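Local atomic coordinates of methionine gamma-lyase (PDB entry 1E5E), a protein that belongs to the Cys/Met metabolism family of pyridoxal-phosphate-dependent enzymes and assembles as four copies of the same chain. Residues 89-94 against 239-244; 94-99 against 233-238; 117-122 against 356-361; 164-169 against 191-196; 261-266 against 340-345. All coordinates share one frame; numbering follows the deposited sequence. Where two conformers were deposited one is given.

How the contacts relate
From the N terminus, helix 86-97 opens contacts 1 and 2, helix 112-124 opens contact 3, and contact 4 then opens and closes locally between 164-169 and 191-196. Helix 226-241 closes contact 2 first and contact 1 next, so contact 2 lies within contact 1 and contact 4 within both. Contact 5 runs from helix 260-279 to the loop before strand 345-347, and contact 3 closes last; it encloses contacts 4 and 5 and crosses contacts 1 and 2. Contacts 1 and 2 pair the same two helices, contact 3 adds helix 359-364, and contacts 4 and 5 touch through Met-191, Ile-192, Asn-261 and Met-264.

Contact 1: 89-94 against 239-244; sequences AIAATV and DITGSV
The methyl carbon CG2 of Thr-241 covers one face of the flat peptide group that joins Ala-91 to Ala-92, standing almost straight above Ala-92 N at 3.8 Å; no flat side chain takes part. This is close helix-helix packing in the large domain of a fold-type I pyridoxal-phosphate enzyme, where helix 86-97 lies against the end of helix 226-241. Small residues allow the approach: the CA atoms of Ala-92 and Thr-241 are 6.0 Å apart. Ala-91 CB meets the same methyl at 4.1 Å, while Ala-92 CB stands 4.0 Å from Thr-241 OG1, so the threonine fork addresses the helix with both branches.

The first torsion of Thr-241 (58°) sets OG1 between its own backbone N and carbonyl carbon and turns the methyl toward helix 86-97. The hydroxyl donates to Gly-236 O, one turn back, and accepts from Ser-243 N, which closes an ST turn as the helix ends at Gly-242, a residue of positive phi. Beyond it the chain enters the subunit interface, where Gly-242 O bonds Ser-243 OG of the second subunit. On the other side of helix 86-97, Ile-90 touches the bound ligand. Within that helix, Ala-89 O accepts from Thr-93 N and Thr-93 OG1 on opposite faces of its carbonyl plane, the hydroxyl lying 2.8 Å from Ala-89 O.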
# COMPACT_ATOMS: atom_id res chain seq x y z
N ALA A 89 -22.15 0.53 -5.70
CA ALA A 89 -23.00 1.08 -4.68
C ALA A 89 -24.43 1.21 -5.26
O ALA A 89 -25.37 0.75 -4.60
CB ALA A 89 -22.56 2.45 -4.19
N ILE A 90 -24.53 1.73 -6.48
CA ILE A 90 -25.84 1.85 -7.11
C ILE A 90 -26.49 0.47 -7.33
O ILE A 90 -27.66 0.24 -6.97
CB ILE A 90 -25.76 2.65 -8.42
CG1 ILE A 90 -25.37 4.13 -8.13
CG2 ILE A 90 -27.12 2.62 -9.12
CD1 ILE A 90 -24.65 4.76 -9.30
N ALA A 91 -25.74 -0.46 -7.89
CA ALA A 91 -26.23 -1.76 -8.23
C ALA A 91 -26.59 -2.55 -6.98
O ALA A 91 -27.65 -3.18 -6.94
CB ALA A 91 -25.16 -2.47 -9.06
N ALA A 92 -25.75 -2.53 -5.95
CA ALA A 92 -26.04 -3.33 -4.75
C ALA A 92 -27.32 -2.83 -4.10
O ALA A 92 -28.08 -3.61 -3.54
CB ALA A 92 -24.89 -3.27 -3.74
N THR A 93 -27.52 -1.51 -4.17
CA THR A 93 -28.73 -0.90 -3.64
C THR A 93 -29.93 -1.30 -4.48
O THR A 93 -30.87 -1.92 -3.98
CB THR A 93 -28.55 0.63 -3.63
OG1 THR A 93 -27.45 0.95 -2.74
CG2 THR A 93 -29.83 1.35 -3.23
N VAL A 94 -29.97 -0.97 -5.78
CA VAL A 94 -31.17 -1.29 -6.53
C VAL A 94 -31.33 -2.80 -6.72
O VAL A 94 -32.50 -3.19 -6.80
CB VAL A 94 -31.32 -0.56 -7.87
CG1 VAL A 94 -31.21 0.95 -7.68
CG2 VAL A 94 -30.35 -1.06 -8.92
N ASP A 239 -23.73 -11.39 -1.96
CA ASP A 239 -24.05 -12.36 -2.99
C ASP A 239 -24.09 -11.74 -4.40
O ASP A 239 -23.56 -12.37 -5.29
CB ASP A 239 -25.42 -13.04 -2.85
CG ASP A 239 -25.57 -13.75 -1.53
OD1 ASP A 239 -24.53 -14.05 -0.89
OD2 ASP A 239 -26.69 -14.04 -1.06
N ILE A 240 -24.85 -10.66 -4.53
CA ILE A 240 -25.16 -10.19 -5.88
C ILE A 240 -24.03 -9.43 -6.54
O ILE A 240 -23.85 -9.67 -7.73
CB ILE A 240 -26.45 -9.32 -5.88
CG1 ILE A 240 -27.60 -10.20 -5.37
CG2 ILE A 240 -26.71 -8.74 -7.25
CD1 ILE A 240 -28.94 -9.52 -5.23
N THR A 241 -23.44 -8.42 -5.90
CA THR A 241 -22.40 -7.71 -6.66
C THR A 241 -21.03 -8.29 -6.35
O THR A 241 -20.08 -8.05 -7.08
CB THR A 241 -22.40 -6.20 -6.40
OG1 THR A 241 -22.20 -5.96 -5.01
CG2 THR A 241 -23.73 -5.63 -6.85
N GLY A 242 -20.81 -8.59 -5.06
CA GLY A 242 -19.44 -8.97 -4.64
C GLY A 242 -18.54 -7.76 -4.83
O GLY A 242 -17.32 -7.91 -5.00
N SER A 243 -19.13 -6.56 -4.70
CA SER A 243 -18.38 -5.32 -4.84
C SER A 243 -17.74 -4.99 -3.48
O SER A 243 -18.18 -4.15 -2.70
CB SER A 243 -19.30 -4.18 -5.31
OG SER A 243 -18.54 -3.01 -5.56
N VAL A 244 -16.66 -5.73 -3.21
CA VAL A 244 -16.01 -5.67 -1.93
C VAL A 244 -14.84 -4.69 -1.95
O VAL A 244 -13.82 -5.01 -2.58
CB VAL A 244 -15.51 -7.08 -1.49
CG1 VAL A 244 -14.86 -6.94 -0.12
CG2 VAL A 244 -16.71 -8.04 -1.43

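Contact 2: 94-99 against 233-238; sequences VLTILK and RMVGIK
Backbone comes nearly against backbone here, with Thr-96 CA only 5.2 Å from Gly-236 CA as the last turn of helix 86-97 meets helix 226-241. Such a glycine-mediated helix contact illustrates how two helices of the large domain, in this fold-type I enzyme, can close up where one of them carries no side chain. Thr-96 supplies the side chain that fills the junction. Its OG1 stands beside its own backbone N (chi1 -63°), while CG2 is anti to that N. From there the hydroxyl donates to Ala-92 O, one turn earlier in its own helix, and its oxygen still rests against the backbone of Gly-236.

Val-235 flanks the glycine, its CB 4.3 Å from Thr-96 OG1. Helix 226-241 is widened at this point: Lys-238 N reaches back five residues to Arg-233 O at 3.1 Å, a pi-type turn. Ile-237 points away from 94-99 and packs on Val-81 and Thr-83 of strand 79-83. Leu-98 is the first residue past the opposing helix, and Lys-124 NZ of the second subunit bonds both Leu-95 O and Leu-98 O. At the centre of the junction, Thr-96 OG1 lies 3.3 Å from Gly-236 CA.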
# COMPACT_ATOMS: atom_id res chain seq x y z
N VAL A 94 -29.97 -0.97 -5.78
CA VAL A 94 -31.17 -1.29 -6.53
C VAL A 94 -31.33 -2.80 -6.72
O VAL A 94 -32.50 -3.19 -6.80
CB VAL A 94 -31.32 -0.56 -7.87
CG1 VAL A 94 -31.21 0.95 -7.68
CG2 VAL A 94 -30.35 -1.06 -8.92
N LEU A 95 -30.32 -3.66 -6.74
CA LEU A 95 -30.55 -5.10 -6.93
C LEU A 95 -31.03 -5.77 -5.64
O LEU A 95 -31.61 -6.86 -5.69
CB LEU A 95 -29.37 -5.80 -7.54
CG LEU A 95 -28.99 -5.32 -8.96
CD1 LEU A 95 -27.69 -6.00 -9.37
CD2 LEU A 95 -30.11 -5.63 -9.98
N THR A 96 -30.84 -5.13 -4.49
CA THR A 96 -31.36 -5.64 -3.24
C THR A 96 -32.86 -5.33 -3.13
O THR A 96 -33.65 -6.17 -2.70
CB THR A 96 -30.69 -4.97 -2.02
OG1 THR A 96 -29.29 -5.29 -2.05
CG2 THR A 96 -31.24 -5.41 -0.68
N ILE A 97 -33.19 -4.09 -3.48
CA ILE A 97 -34.58 -3.64 -3.37
C ILE A 97 -35.48 -4.36 -4.37
O ILE A 97 -36.51 -4.91 -3.98
CB ILE A 97 -34.69 -2.12 -3.53
CG1 ILE A 97 -33.93 -1.40 -2.40
CG2 ILE A 97 -36.13 -1.64 -3.51
CD1 ILE A 97 -33.57 0.03 -2.76
N LEU A 98 -35.19 -4.20 -5.65
CA LEU A 98 -36.04 -4.73 -6.70
C LEU A 98 -35.98 -6.22 -6.98
O LEU A 98 -35.01 -6.96 -6.81
CB LEU A 98 -35.68 -4.01 -8.01
CG LEU A 98 -35.64 -2.48 -7.87
CD1 LEU A 98 -34.87 -1.89 -9.04
CD2 LEU A 98 -37.06 -1.95 -7.79
N LYS A 99 -37.05 -6.67 -7.63
CA LYS A 99 -37.23 -8.04 -8.09
C LYS A 99 -38.02 -7.99 -9.40
O LYS A 99 -38.64 -6.96 -9.68
CB LYS A 99 -37.97 -8.86 -7.04
CG LYS A 99 -39.38 -8.34 -6.77
CD LYS A 99 -40.15 -9.35 -5.90
CE LYS A 99 -41.24 -8.72 -5.07
NZ LYS A 99 -42.13 -7.75 -5.77
N ARG A 233 -26.15 -5.13 2.52
CA ARG A 233 -24.85 -5.75 2.85
C ARG A 233 -24.94 -7.26 2.74
O ARG A 233 -24.14 -7.89 2.05
CB ARG A 233 -24.38 -5.18 4.19
CG ARG A 233 -23.41 -5.88 5.05
CD ARG A 233 -22.52 -5.11 5.98
NE ARG A 233 -22.98 -3.83 6.54
CZ ARG A 233 -22.14 -2.77 6.44
NH1 ARG A 233 -20.98 -2.94 5.83
NH2 ARG A 233 -22.47 -1.56 6.91
N MET A 234 -26.04 -7.86 3.22
CA MET A 234 -26.16 -9.30 3.22
C MET A 234 -26.59 -9.87 1.88
O MET A 234 -26.32 -11.02 1.65
CB MET A 234 -27.07 -9.80 4.34
CG MET A 234 -26.38 -9.62 5.69
SD MET A 234 -24.59 -9.77 5.79
CE MET A 234 -24.38 -11.47 6.30
N VAL A 235 -27.27 -9.14 1.03
CA VAL A 235 -27.67 -9.56 -0.30
C VAL A 235 -26.90 -8.84 -1.40
O VAL A 235 -26.24 -9.49 -2.20
CB VAL A 235 -29.18 -9.31 -0.50
CG1 VAL A 235 -29.63 -9.66 -1.91
CG2 VAL A 235 -29.98 -10.13 0.52
N GLY A 236 -27.04 -7.51 -1.49
CA GLY A 236 -26.37 -6.77 -2.55
C GLY A 236 -24.85 -6.97 -2.60
O GLY A 236 -24.27 -7.02 -3.69
N ILE A 237 -24.19 -6.85 -1.45
CA ILE A 237 -22.74 -6.94 -1.42
C ILE A 237 -22.26 -8.39 -1.39
O ILE A 237 -21.47 -8.82 -2.21
CB ILE A 237 -22.15 -6.22 -0.19
CG1 ILE A 237 -22.56 -4.72 -0.18
CG2 ILE A 237 -20.62 -6.33 -0.20
CD1 ILE A 237 -22.26 -4.02 -1.48
N LYS A 238 -22.74 -9.12 -0.41
CA LYS A 238 -22.34 -10.48 -0.12
C LYS A 238 -22.63 -11.44 -1.26
O LYS A 238 -21.77 -12.31 -1.45
CB LYS A 238 -22.95 -10.95 1.20
CG LYS A 238 -22.69 -12.42 1.54
CD LYS A 238 -23.20 -12.82 2.93
CE LYS A 238 -24.58 -13.48 2.86
NZ LYS A 238 -24.61 -14.57 1.82

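Contact 3: 117-122 against 356-361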
# COMPACT_ATOMS: atom_id res chain seq x y z
N LEU A 117 -27.20 0.78 -16.98
CA LEU A 117 -27.57 -0.23 -15.99
C LEU A 117 -29.11 -0.37 -15.95
O LEU A 117 -29.72 -1.44 -16.02
CB LEU A 117 -27.07 0.17 -14.58
CG LEU A 117 -27.62 -0.59 -13.38
CD1 LEU A 117 -27.21 -2.07 -13.39
CD2 LEU A 117 -27.19 0.03 -12.04
N PHE A 118 -29.74 0.80 -15.80
CA PHE A 118 -31.19 0.92 -15.71
C PHE A 118 -31.88 0.50 -17.01
O PHE A 118 -32.82 -0.31 -17.02
CB PHE A 118 -31.56 2.33 -15.24
CG PHE A 118 -31.33 2.83 -13.84
CD1 PHE A 118 -30.66 2.03 -12.92
CD2 PHE A 118 -31.71 4.10 -13.42
CE1 PHE A 118 -30.45 2.48 -11.64
CE2 PHE A 118 -31.48 4.59 -12.12
CZ PHE A 118 -30.83 3.74 -11.24
N GLU A 119 -31.44 0.98 -18.17
CA GLU A 119 -32.13 0.77 -19.43
C GLU A 119 -31.96 -0.65 -19.96
O GLU A 119 -32.91 -1.19 -20.48
CB GLU A 119 -31.67 1.79 -20.48
CG GLU A 119 -32.41 1.65 -21.81
CD GLU A 119 -32.14 2.80 -22.75
OE1 GLU A 119 -31.07 3.44 -22.79
OE2 GLU A 119 -33.05 3.13 -23.53
N HIS A 120 -30.77 -1.21 -19.80
CA HIS A 120 -30.48 -2.52 -20.32
C HIS A 120 -30.43 -3.69 -19.36
O HIS A 120 -31.07 -4.72 -19.61
CB HIS A 120 -29.18 -2.46 -21.15
CG HIS A 120 -29.33 -1.46 -22.26
ND1 HIS A 120 -30.29 -1.66 -23.25
CD2 HIS A 120 -28.71 -0.30 -22.57
CE1 HIS A 120 -30.24 -0.66 -24.11
NE2 HIS A 120 -29.29 0.17 -23.72
N ALA A 121 -29.73 -3.59 -18.24
CA ALA A 121 -29.63 -4.67 -17.27
C ALA A 121 -30.87 -4.93 -16.45
O ALA A 121 -31.36 -6.04 -16.33
CB ALA A 121 -28.41 -4.43 -16.35
N LEU A 122 -31.40 -3.87 -15.82
CA LEU A 122 -32.60 -4.02 -14.99
C LEU A 122 -33.77 -4.57 -15.82
O LEU A 122 -34.47 -5.44 -15.32
CB LEU A 122 -32.97 -2.75 -14.24
CG LEU A 122 -32.20 -2.02 -13.13
CD1 LEU A 122 -33.07 -0.99 -12.42
CD2 LEU A 122 -31.58 -3.00 -12.14
N VAL A 356 -22.13 5.98 -24.33
CA VAL A 356 -22.87 4.73 -24.23
C VAL A 356 -24.37 4.95 -24.32
O VAL A 356 -25.12 4.01 -24.62
CB VAL A 356 -22.44 3.97 -22.95
CG1 VAL A 356 -22.89 4.65 -21.66
CG2 VAL A 356 -22.93 2.52 -22.95
N VAL A 357 -24.86 6.17 -24.10
CA VAL A 357 -26.30 6.45 -24.16
C VAL A 357 -26.69 6.81 -25.59
O VAL A 357 -26.03 7.65 -26.19
CB VAL A 357 -26.66 7.61 -23.23
CG1 VAL A 357 -28.16 7.82 -23.26
CG2 VAL A 357 -26.18 7.34 -21.80
N PRO A 358 -27.70 6.16 -26.16
CA PRO A 358 -28.18 6.49 -27.49
C PRO A 358 -28.32 8.01 -27.56
O PRO A 358 -28.74 8.75 -26.65
CB PRO A 358 -29.50 5.73 -27.60
CG PRO A 358 -29.29 4.57 -26.66
CD PRO A 358 -28.64 5.27 -25.45
N LYS A 359 -27.87 8.54 -28.69
CA LYS A 359 -27.87 9.95 -29.03
C LYS A 359 -29.18 10.65 -28.74
O LYS A 359 -29.20 11.70 -28.08
CB LYS A 359 -27.47 10.09 -30.52
CG LYS A 359 -27.15 11.55 -30.87
CD LYS A 359 -26.59 11.68 -32.28
CE LYS A 359 -25.93 13.06 -32.44
NZ LYS A 359 -25.29 13.18 -33.79
N GLU A 360 -30.31 10.07 -29.15
CA GLU A 360 -31.62 10.67 -28.90
C GLU A 360 -31.92 10.79 -27.40
O GLU A 360 -32.62 11.72 -27.00
CB GLU A 360 -32.77 9.92 -29.59
N GLU A 361 -31.47 9.82 -26.60
CA GLU A 361 -31.65 9.96 -25.15
C GLU A 361 -30.72 11.05 -24.63
O GLU A 361 -31.18 11.87 -23.84
CB GLU A 361 -31.47 8.63 -24.44
CG GLU A 361 -32.54 7.64 -24.91
CD GLU A 361 -32.43 6.32 -24.19
OE1 GLU A 361 -31.42 5.63 -24.33
OE2 GLU A 361 -33.35 5.96 -23.44
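Two acids, Glu-119 and Glu-361, bring their carboxylates together at the surface where helix 112-124 of the large domain comes up to the start of helix 359-364, which belongs to the C-terminal domain between strands 345-347 and 371-375. Along helix 112-124, Leu-117 faces inward onto Met-87 and Ile-90, and Phe-118 sets its ring edge-to-face with that of Tyr-152. Glu-119 turns the other way. Its CG lies anti to the backbone N (chi1 -177°), and the extended chain carries the carboxylate out to Glu-361, which arrives from the opposite direction. The two carboxylate planes are 48° apart, and the oxygens close in pairs: OE1 of Glu-119 is 2.7 Å from OE1 of Glu-361, and OE2 of Glu-119 is 2.8 Å from OE2 of Glu-361. Two fully charged acids would hardly settle so near each other, so one of them probably holds a proton, and the pKa of that acid would be expected to rise.

His-120, next in the helix, lays one ring face near Glu-119 CG, which stands 3.9 Å above the ring plane and offset toward the rim. Ala-121 faces the second subunit, packing on its Ile-240; Leu-122 packs on Val-94 and Leu-95, and its N reaches Leu-117 O in a pi-type turn. On the far side Pro-358, in the N-cap position, brings its CD to 4.0 Å from Glu-119 OE1.

Contact 4: 164-169 against 191-196; sequences IDMERV and MITNPV
The contact lies in a beta-alpha-beta crossover, where Met-166, first residue of helix 166-174, packs against Thr-193 and Pro-195. The helix links the neighbouring parallel strands 148-154 and 180-184 of the large-domain sheet, and 191-196 belongs to the loop that follows the second of them. Asp-165 is the N-cap: its OD1 accepts from Arg-168 N at 3.0 Å along a nearly straight bond (168°), with the donor 58° above the carboxylate plane. Asp-165 OD2 also lies near Arg-168 NH1, an interaction of charges alone, since no N-H points at that oxygen.

Met-166 leaves the capped turn toward the loop. A bend at its last torsion (chi3 -73°) swings CE onto Thr-193, where the methyl carbons Met-166 CE and Thr-193 CG2 meet tip to tip at 3.8 Å. The methionine and proline side chains cross obliquely, with Met-166 SD 3.8 Å from Pro-195 CB. Thr-193 turns its hydroxyl elsewhere and donates from OG1 to Gln-304 O. The same glutamine takes Met-166 N on OE1 and reaches Ile-164 O with NE2, so one residue ties both segments.

The division of labour is clear: carbon and sulfur make a buried, nondirectional contact between the segments, while their hydrogen bonds run to the cap, to Gln-304 and to other residues around them. What touches directly is therefore apolar and not fixed by direction, and the bonds of Gln-304 supply a directional link to both sides.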
# COMPACT_ATOMS: atom_id res chain seq x y z
N ILE A 164 -32.63 19.49 -9.23
CA ILE A 164 -33.92 18.85 -9.00
C ILE A 164 -34.37 19.24 -7.61
O ILE A 164 -33.58 19.16 -6.67
CB ILE A 164 -33.87 17.34 -9.16
CG1 ILE A 164 -33.55 16.96 -10.62
CG2 ILE A 164 -35.18 16.68 -8.67
CD1 ILE A 164 -32.98 15.56 -10.65
N ASP A 165 -35.61 19.67 -7.48
CA ASP A 165 -36.22 19.96 -6.20
C ASP A 165 -36.56 18.65 -5.50
O ASP A 165 -37.57 18.00 -5.73
CB ASP A 165 -37.49 20.81 -6.42
CG ASP A 165 -38.15 21.15 -5.12
OD1 ASP A 165 -37.96 20.51 -4.07
OD2 ASP A 165 -38.94 22.12 -5.14
N MET A 166 -35.65 18.24 -4.61
CA MET A 166 -35.72 16.98 -3.88
C MET A 166 -36.91 16.89 -2.93
O MET A 166 -37.54 15.83 -2.89
CB MET A 166 -34.43 16.74 -3.06
CG MET A 166 -33.22 16.49 -3.95
SD MET A 166 -31.74 15.92 -3.09
CE MET A 166 -31.23 17.42 -2.27
N GLU A 167 -37.17 17.97 -2.21
CA GLU A 167 -38.33 17.90 -1.31
C GLU A 167 -39.62 17.58 -2.09
O GLU A 167 -40.39 16.71 -1.68
CB GLU A 167 -38.51 19.17 -0.53
CG GLU A 167 -39.57 18.99 0.55
CD GLU A 167 -39.50 20.08 1.58
OE1 GLU A 167 -38.63 20.99 1.50
OE2 GLU A 167 -40.29 20.01 2.53
N ARG A 168 -39.77 18.23 -3.24
CA ARG A 168 -40.91 18.01 -4.09
C ARG A 168 -41.00 16.58 -4.61
O ARG A 168 -42.09 16.00 -4.57
CB ARG A 168 -40.97 18.91 -5.34
CG ARG A 168 -42.43 18.89 -5.85
CD ARG A 168 -42.66 19.94 -6.92
NE ARG A 168 -41.90 19.56 -8.12
CZ ARG A 168 -40.98 20.40 -8.60
NH1 ARG A 168 -40.73 21.57 -8.01
NH2 ARG A 168 -40.31 20.01 -9.68
N VAL A 169 -39.87 16.07 -5.12
CA VAL A 169 -39.84 14.72 -5.63
C VAL A 169 -40.19 13.76 -4.50
O VAL A 169 -40.94 12.81 -4.72
CB VAL A 169 -38.47 14.41 -6.26
CG1 VAL A 169 -38.25 12.92 -6.52
CG2 VAL A 169 -38.24 15.20 -7.55
N MET A 191 -20.45 17.48 2.14
CA MET A 191 -20.14 18.80 2.64
C MET A 191 -21.13 19.79 2.04
O MET A 191 -21.21 20.87 2.60
CB MET A 191 -18.78 19.30 2.19
CG MET A 191 -17.56 18.73 2.85
SD MET A 191 -17.63 18.80 4.66
CE MET A 191 -18.10 17.10 4.90
N ILE A 192 -21.77 19.47 0.93
CA ILE A 192 -22.57 20.50 0.27
C ILE A 192 -24.05 20.19 0.52
O ILE A 192 -24.85 21.08 0.76
CB ILE A 192 -22.22 20.58 -1.23
CG1 ILE A 192 -20.87 21.31 -1.40
CG2 ILE A 192 -23.32 21.25 -2.03
CD1 ILE A 192 -20.38 21.45 -2.82
N THR A 193 -24.39 18.92 0.43
CA THR A 193 -25.76 18.50 0.63
C THR A 193 -25.91 17.23 1.44
O THR A 193 -25.18 16.27 1.24
CB THR A 193 -26.41 18.22 -0.76
OG1 THR A 193 -26.49 19.45 -1.52
CG2 THR A 193 -27.86 17.78 -0.58
N ASN A 194 -26.92 17.18 2.27
CA ASN A 194 -27.34 15.96 2.97
C ASN A 194 -28.76 15.69 2.48
O ASN A 194 -29.76 16.18 3.02
CB ASN A 194 -27.34 16.15 4.49
CG ASN A 194 -25.94 16.28 5.06
OD1 ASN A 194 -25.74 16.86 6.14
ND2 ASN A 194 -24.90 15.79 4.39
N PRO A 195 -28.93 14.93 1.40
CA PRO A 195 -30.23 14.72 0.81
C PRO A 195 -31.29 14.19 1.75
O PRO A 195 -32.46 14.57 1.53
CB PRO A 195 -30.00 13.82 -0.39
CG PRO A 195 -28.51 13.98 -0.68
CD PRO A 195 -27.84 14.29 0.62
N VAL A 196 -30.99 13.46 2.82
CA VAL A 196 -31.99 12.99 3.77
C VAL A 196 -32.72 14.16 4.43
O VAL A 196 -33.84 13.94 4.85
CB VAL A 196 -31.46 12.08 4.89
CG1 VAL A 196 -30.78 10.84 4.28
CG2 VAL A 196 -30.49 12.83 5.81

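Contact 5: 261-266 against 340-345; sequences NIRMKA and GGCESL
Arg-263 NH1 is held by two oxygens, the carbonyl of Tyr-210 and a water that joins it to the loop at Gly-340. The water accepts from Arg-263 NH1 at 2.8 Å and donates to Gly-340 O at 2.7 Å. No direct bond joins the two groups, for Arg-263 NH1 and Gly-340 O are 4.3 Å apart and the carbonyl approaches the guanidinium obliquely. This water bridge fastens helix 260-279 to the loop between strands 334-335 and 345-347, the latter part of the C-terminal sheet.

The other nitrogens of the guanidinium have partners within the same chain: NE bonds Thr-259 OG1 and NH2 bonds Gly-256 O. Arg-263 CD comes 3.8 Å from Cys-342 SG, and the bend at chi3 (-70°) then turns the guanidinium off the line of the stem. The sulfur stands beside its own backbone N (chi1 -68°) and presents itself to that methylene rather than to the charged head. Gly-340 adopts positive phi, and its N is tied to Ser-375 OG at strand 371-375. The third subunit packs over both parts, Ile-262 of that chain on Arg-263 and its Ser-258 on Cys-342.

A buried guanidinium is thus met by carbonyls, a hydroxyl and a water, with a sulfur against its carbon stem. The negative ends of those carbonyl dipoles would favour the cation and could compensate part of the cost of burying it.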
# COMPACT_ATOMS: atom_id res chain seq x y z
N ASN A 261 -13.45 18.92 3.60
CA ASN A 261 -14.01 20.25 3.82
C ASN A 261 -13.18 21.37 3.18
O ASN A 261 -13.78 22.25 2.54
CB ASN A 261 -14.14 20.51 5.32
CG ASN A 261 -14.61 21.94 5.62
OD1 ASN A 261 -15.77 22.25 5.42
ND2 ASN A 261 -13.70 22.75 6.15
N ILE A 262 -11.84 21.35 3.35
CA ILE A 262 -11.04 22.43 2.78
C ILE A 262 -10.91 22.33 1.28
O ILE A 262 -10.73 23.37 0.65
CB ILE A 262 -9.64 22.58 3.43
CG1 ILE A 262 -8.86 21.27 3.31
CG2 ILE A 262 -9.79 23.01 4.88
CD1 ILE A 262 -7.40 21.40 3.74
N ARG A 263 -10.99 21.17 0.70
CA ARG A 263 -10.96 20.96 -0.74
C ARG A 263 -12.27 21.43 -1.40
O ARG A 263 -12.28 22.21 -2.37
CB ARG A 263 -10.78 19.46 -1.07
CG ARG A 263 -9.37 18.96 -0.88
CD ARG A 263 -9.13 17.53 -1.36
NE ARG A 263 -9.77 16.48 -0.58
CZ ARG A 263 -10.91 15.89 -0.89
NH1 ARG A 263 -11.59 16.27 -1.99
NH2 ARG A 263 -11.37 14.90 -0.12
N MET A 264 -13.40 21.06 -0.83
CA MET A 264 -14.69 21.48 -1.39
C MET A 264 -14.81 23.01 -1.39
O MET A 264 -15.33 23.57 -2.36
CB MET A 264 -15.93 20.90 -0.69
CG MET A 264 -16.11 19.40 -0.82
SD MET A 264 -15.92 18.78 -2.51
CE MET A 264 -17.28 19.51 -3.39
N LYS A 265 -14.40 23.65 -0.32
CA LYS A 265 -14.44 25.10 -0.22
C LYS A 265 -13.53 25.71 -1.27
O LYS A 265 -13.98 26.57 -2.00
CB LYS A 265 -13.99 25.66 1.14
CG LYS A 265 -14.94 25.18 2.22
CD LYS A 265 -14.61 25.75 3.60
CE LYS A 265 -15.92 25.76 4.40
NZ LYS A 265 -15.68 26.23 5.81
N ALA A 266 -12.27 25.27 -1.28
CA ALA A 266 -11.33 25.80 -2.26
C ALA A 266 -11.80 25.51 -3.68
O ALA A 266 -11.69 26.42 -4.51
CB ALA A 266 -9.96 25.17 -2.04
N GLY A 340 -13.75 15.59 -9.38
CA GLY A 340 -13.62 15.67 -7.95
C GLY A 340 -12.17 15.57 -7.46
O GLY A 340 -12.05 15.45 -6.23
N GLY A 341 -11.15 15.62 -8.34
CA GLY A 341 -9.81 15.52 -7.78
C GLY A 341 -9.24 16.90 -7.47
O GLY A 341 -9.89 17.94 -7.70
N CYS A 342 -8.04 16.92 -6.90
CA CYS A 342 -7.33 18.14 -6.60
C CYS A 342 -6.92 18.84 -7.89
O CYS A 342 -6.77 20.07 -7.96
CB CYS A 342 -6.06 17.84 -5.76
SG CYS A 342 -6.49 17.27 -4.10
N GLU A 343 -6.66 18.05 -8.93
CA GLU A 343 -6.35 18.64 -10.22
C GLU A 343 -7.65 18.79 -11.03
O GLU A 343 -8.56 17.97 -10.94
CB GLU A 343 -5.33 17.82 -10.96
CG GLU A 343 -6.01 16.67 -11.65
CD GLU A 343 -5.79 15.37 -10.92
OE1 GLU A 343 -6.35 15.16 -9.82
OE2 GLU A 343 -5.00 14.65 -11.62
N SER A 344 -7.71 19.85 -11.83
CA SER A 344 -8.89 20.13 -12.64
C SER A 344 -8.97 19.18 -13.84
O SER A 344 -7.96 18.94 -14.49
CB SER A 344 -8.83 21.58 -13.11
OG SER A 344 -8.88 22.49 -12.03
N LEU A 345 -10.16 18.63 -14.06
CA LEU A 345 -10.33 17.63 -15.11
C LEU A 345 -11.39 18.12 -16.10
O LEU A 345 -12.39 18.70 -15.65
CB LEU A 345 -10.77 16.26 -14.53
CG LEU A 345 -9.70 15.53 -13.70
CD1 LEU A 345 -10.26 14.28 -13.01
CD2 LEU A 345 -8.51 15.13 -14.57
O HOH W 1 -10.47 16.91 -4.53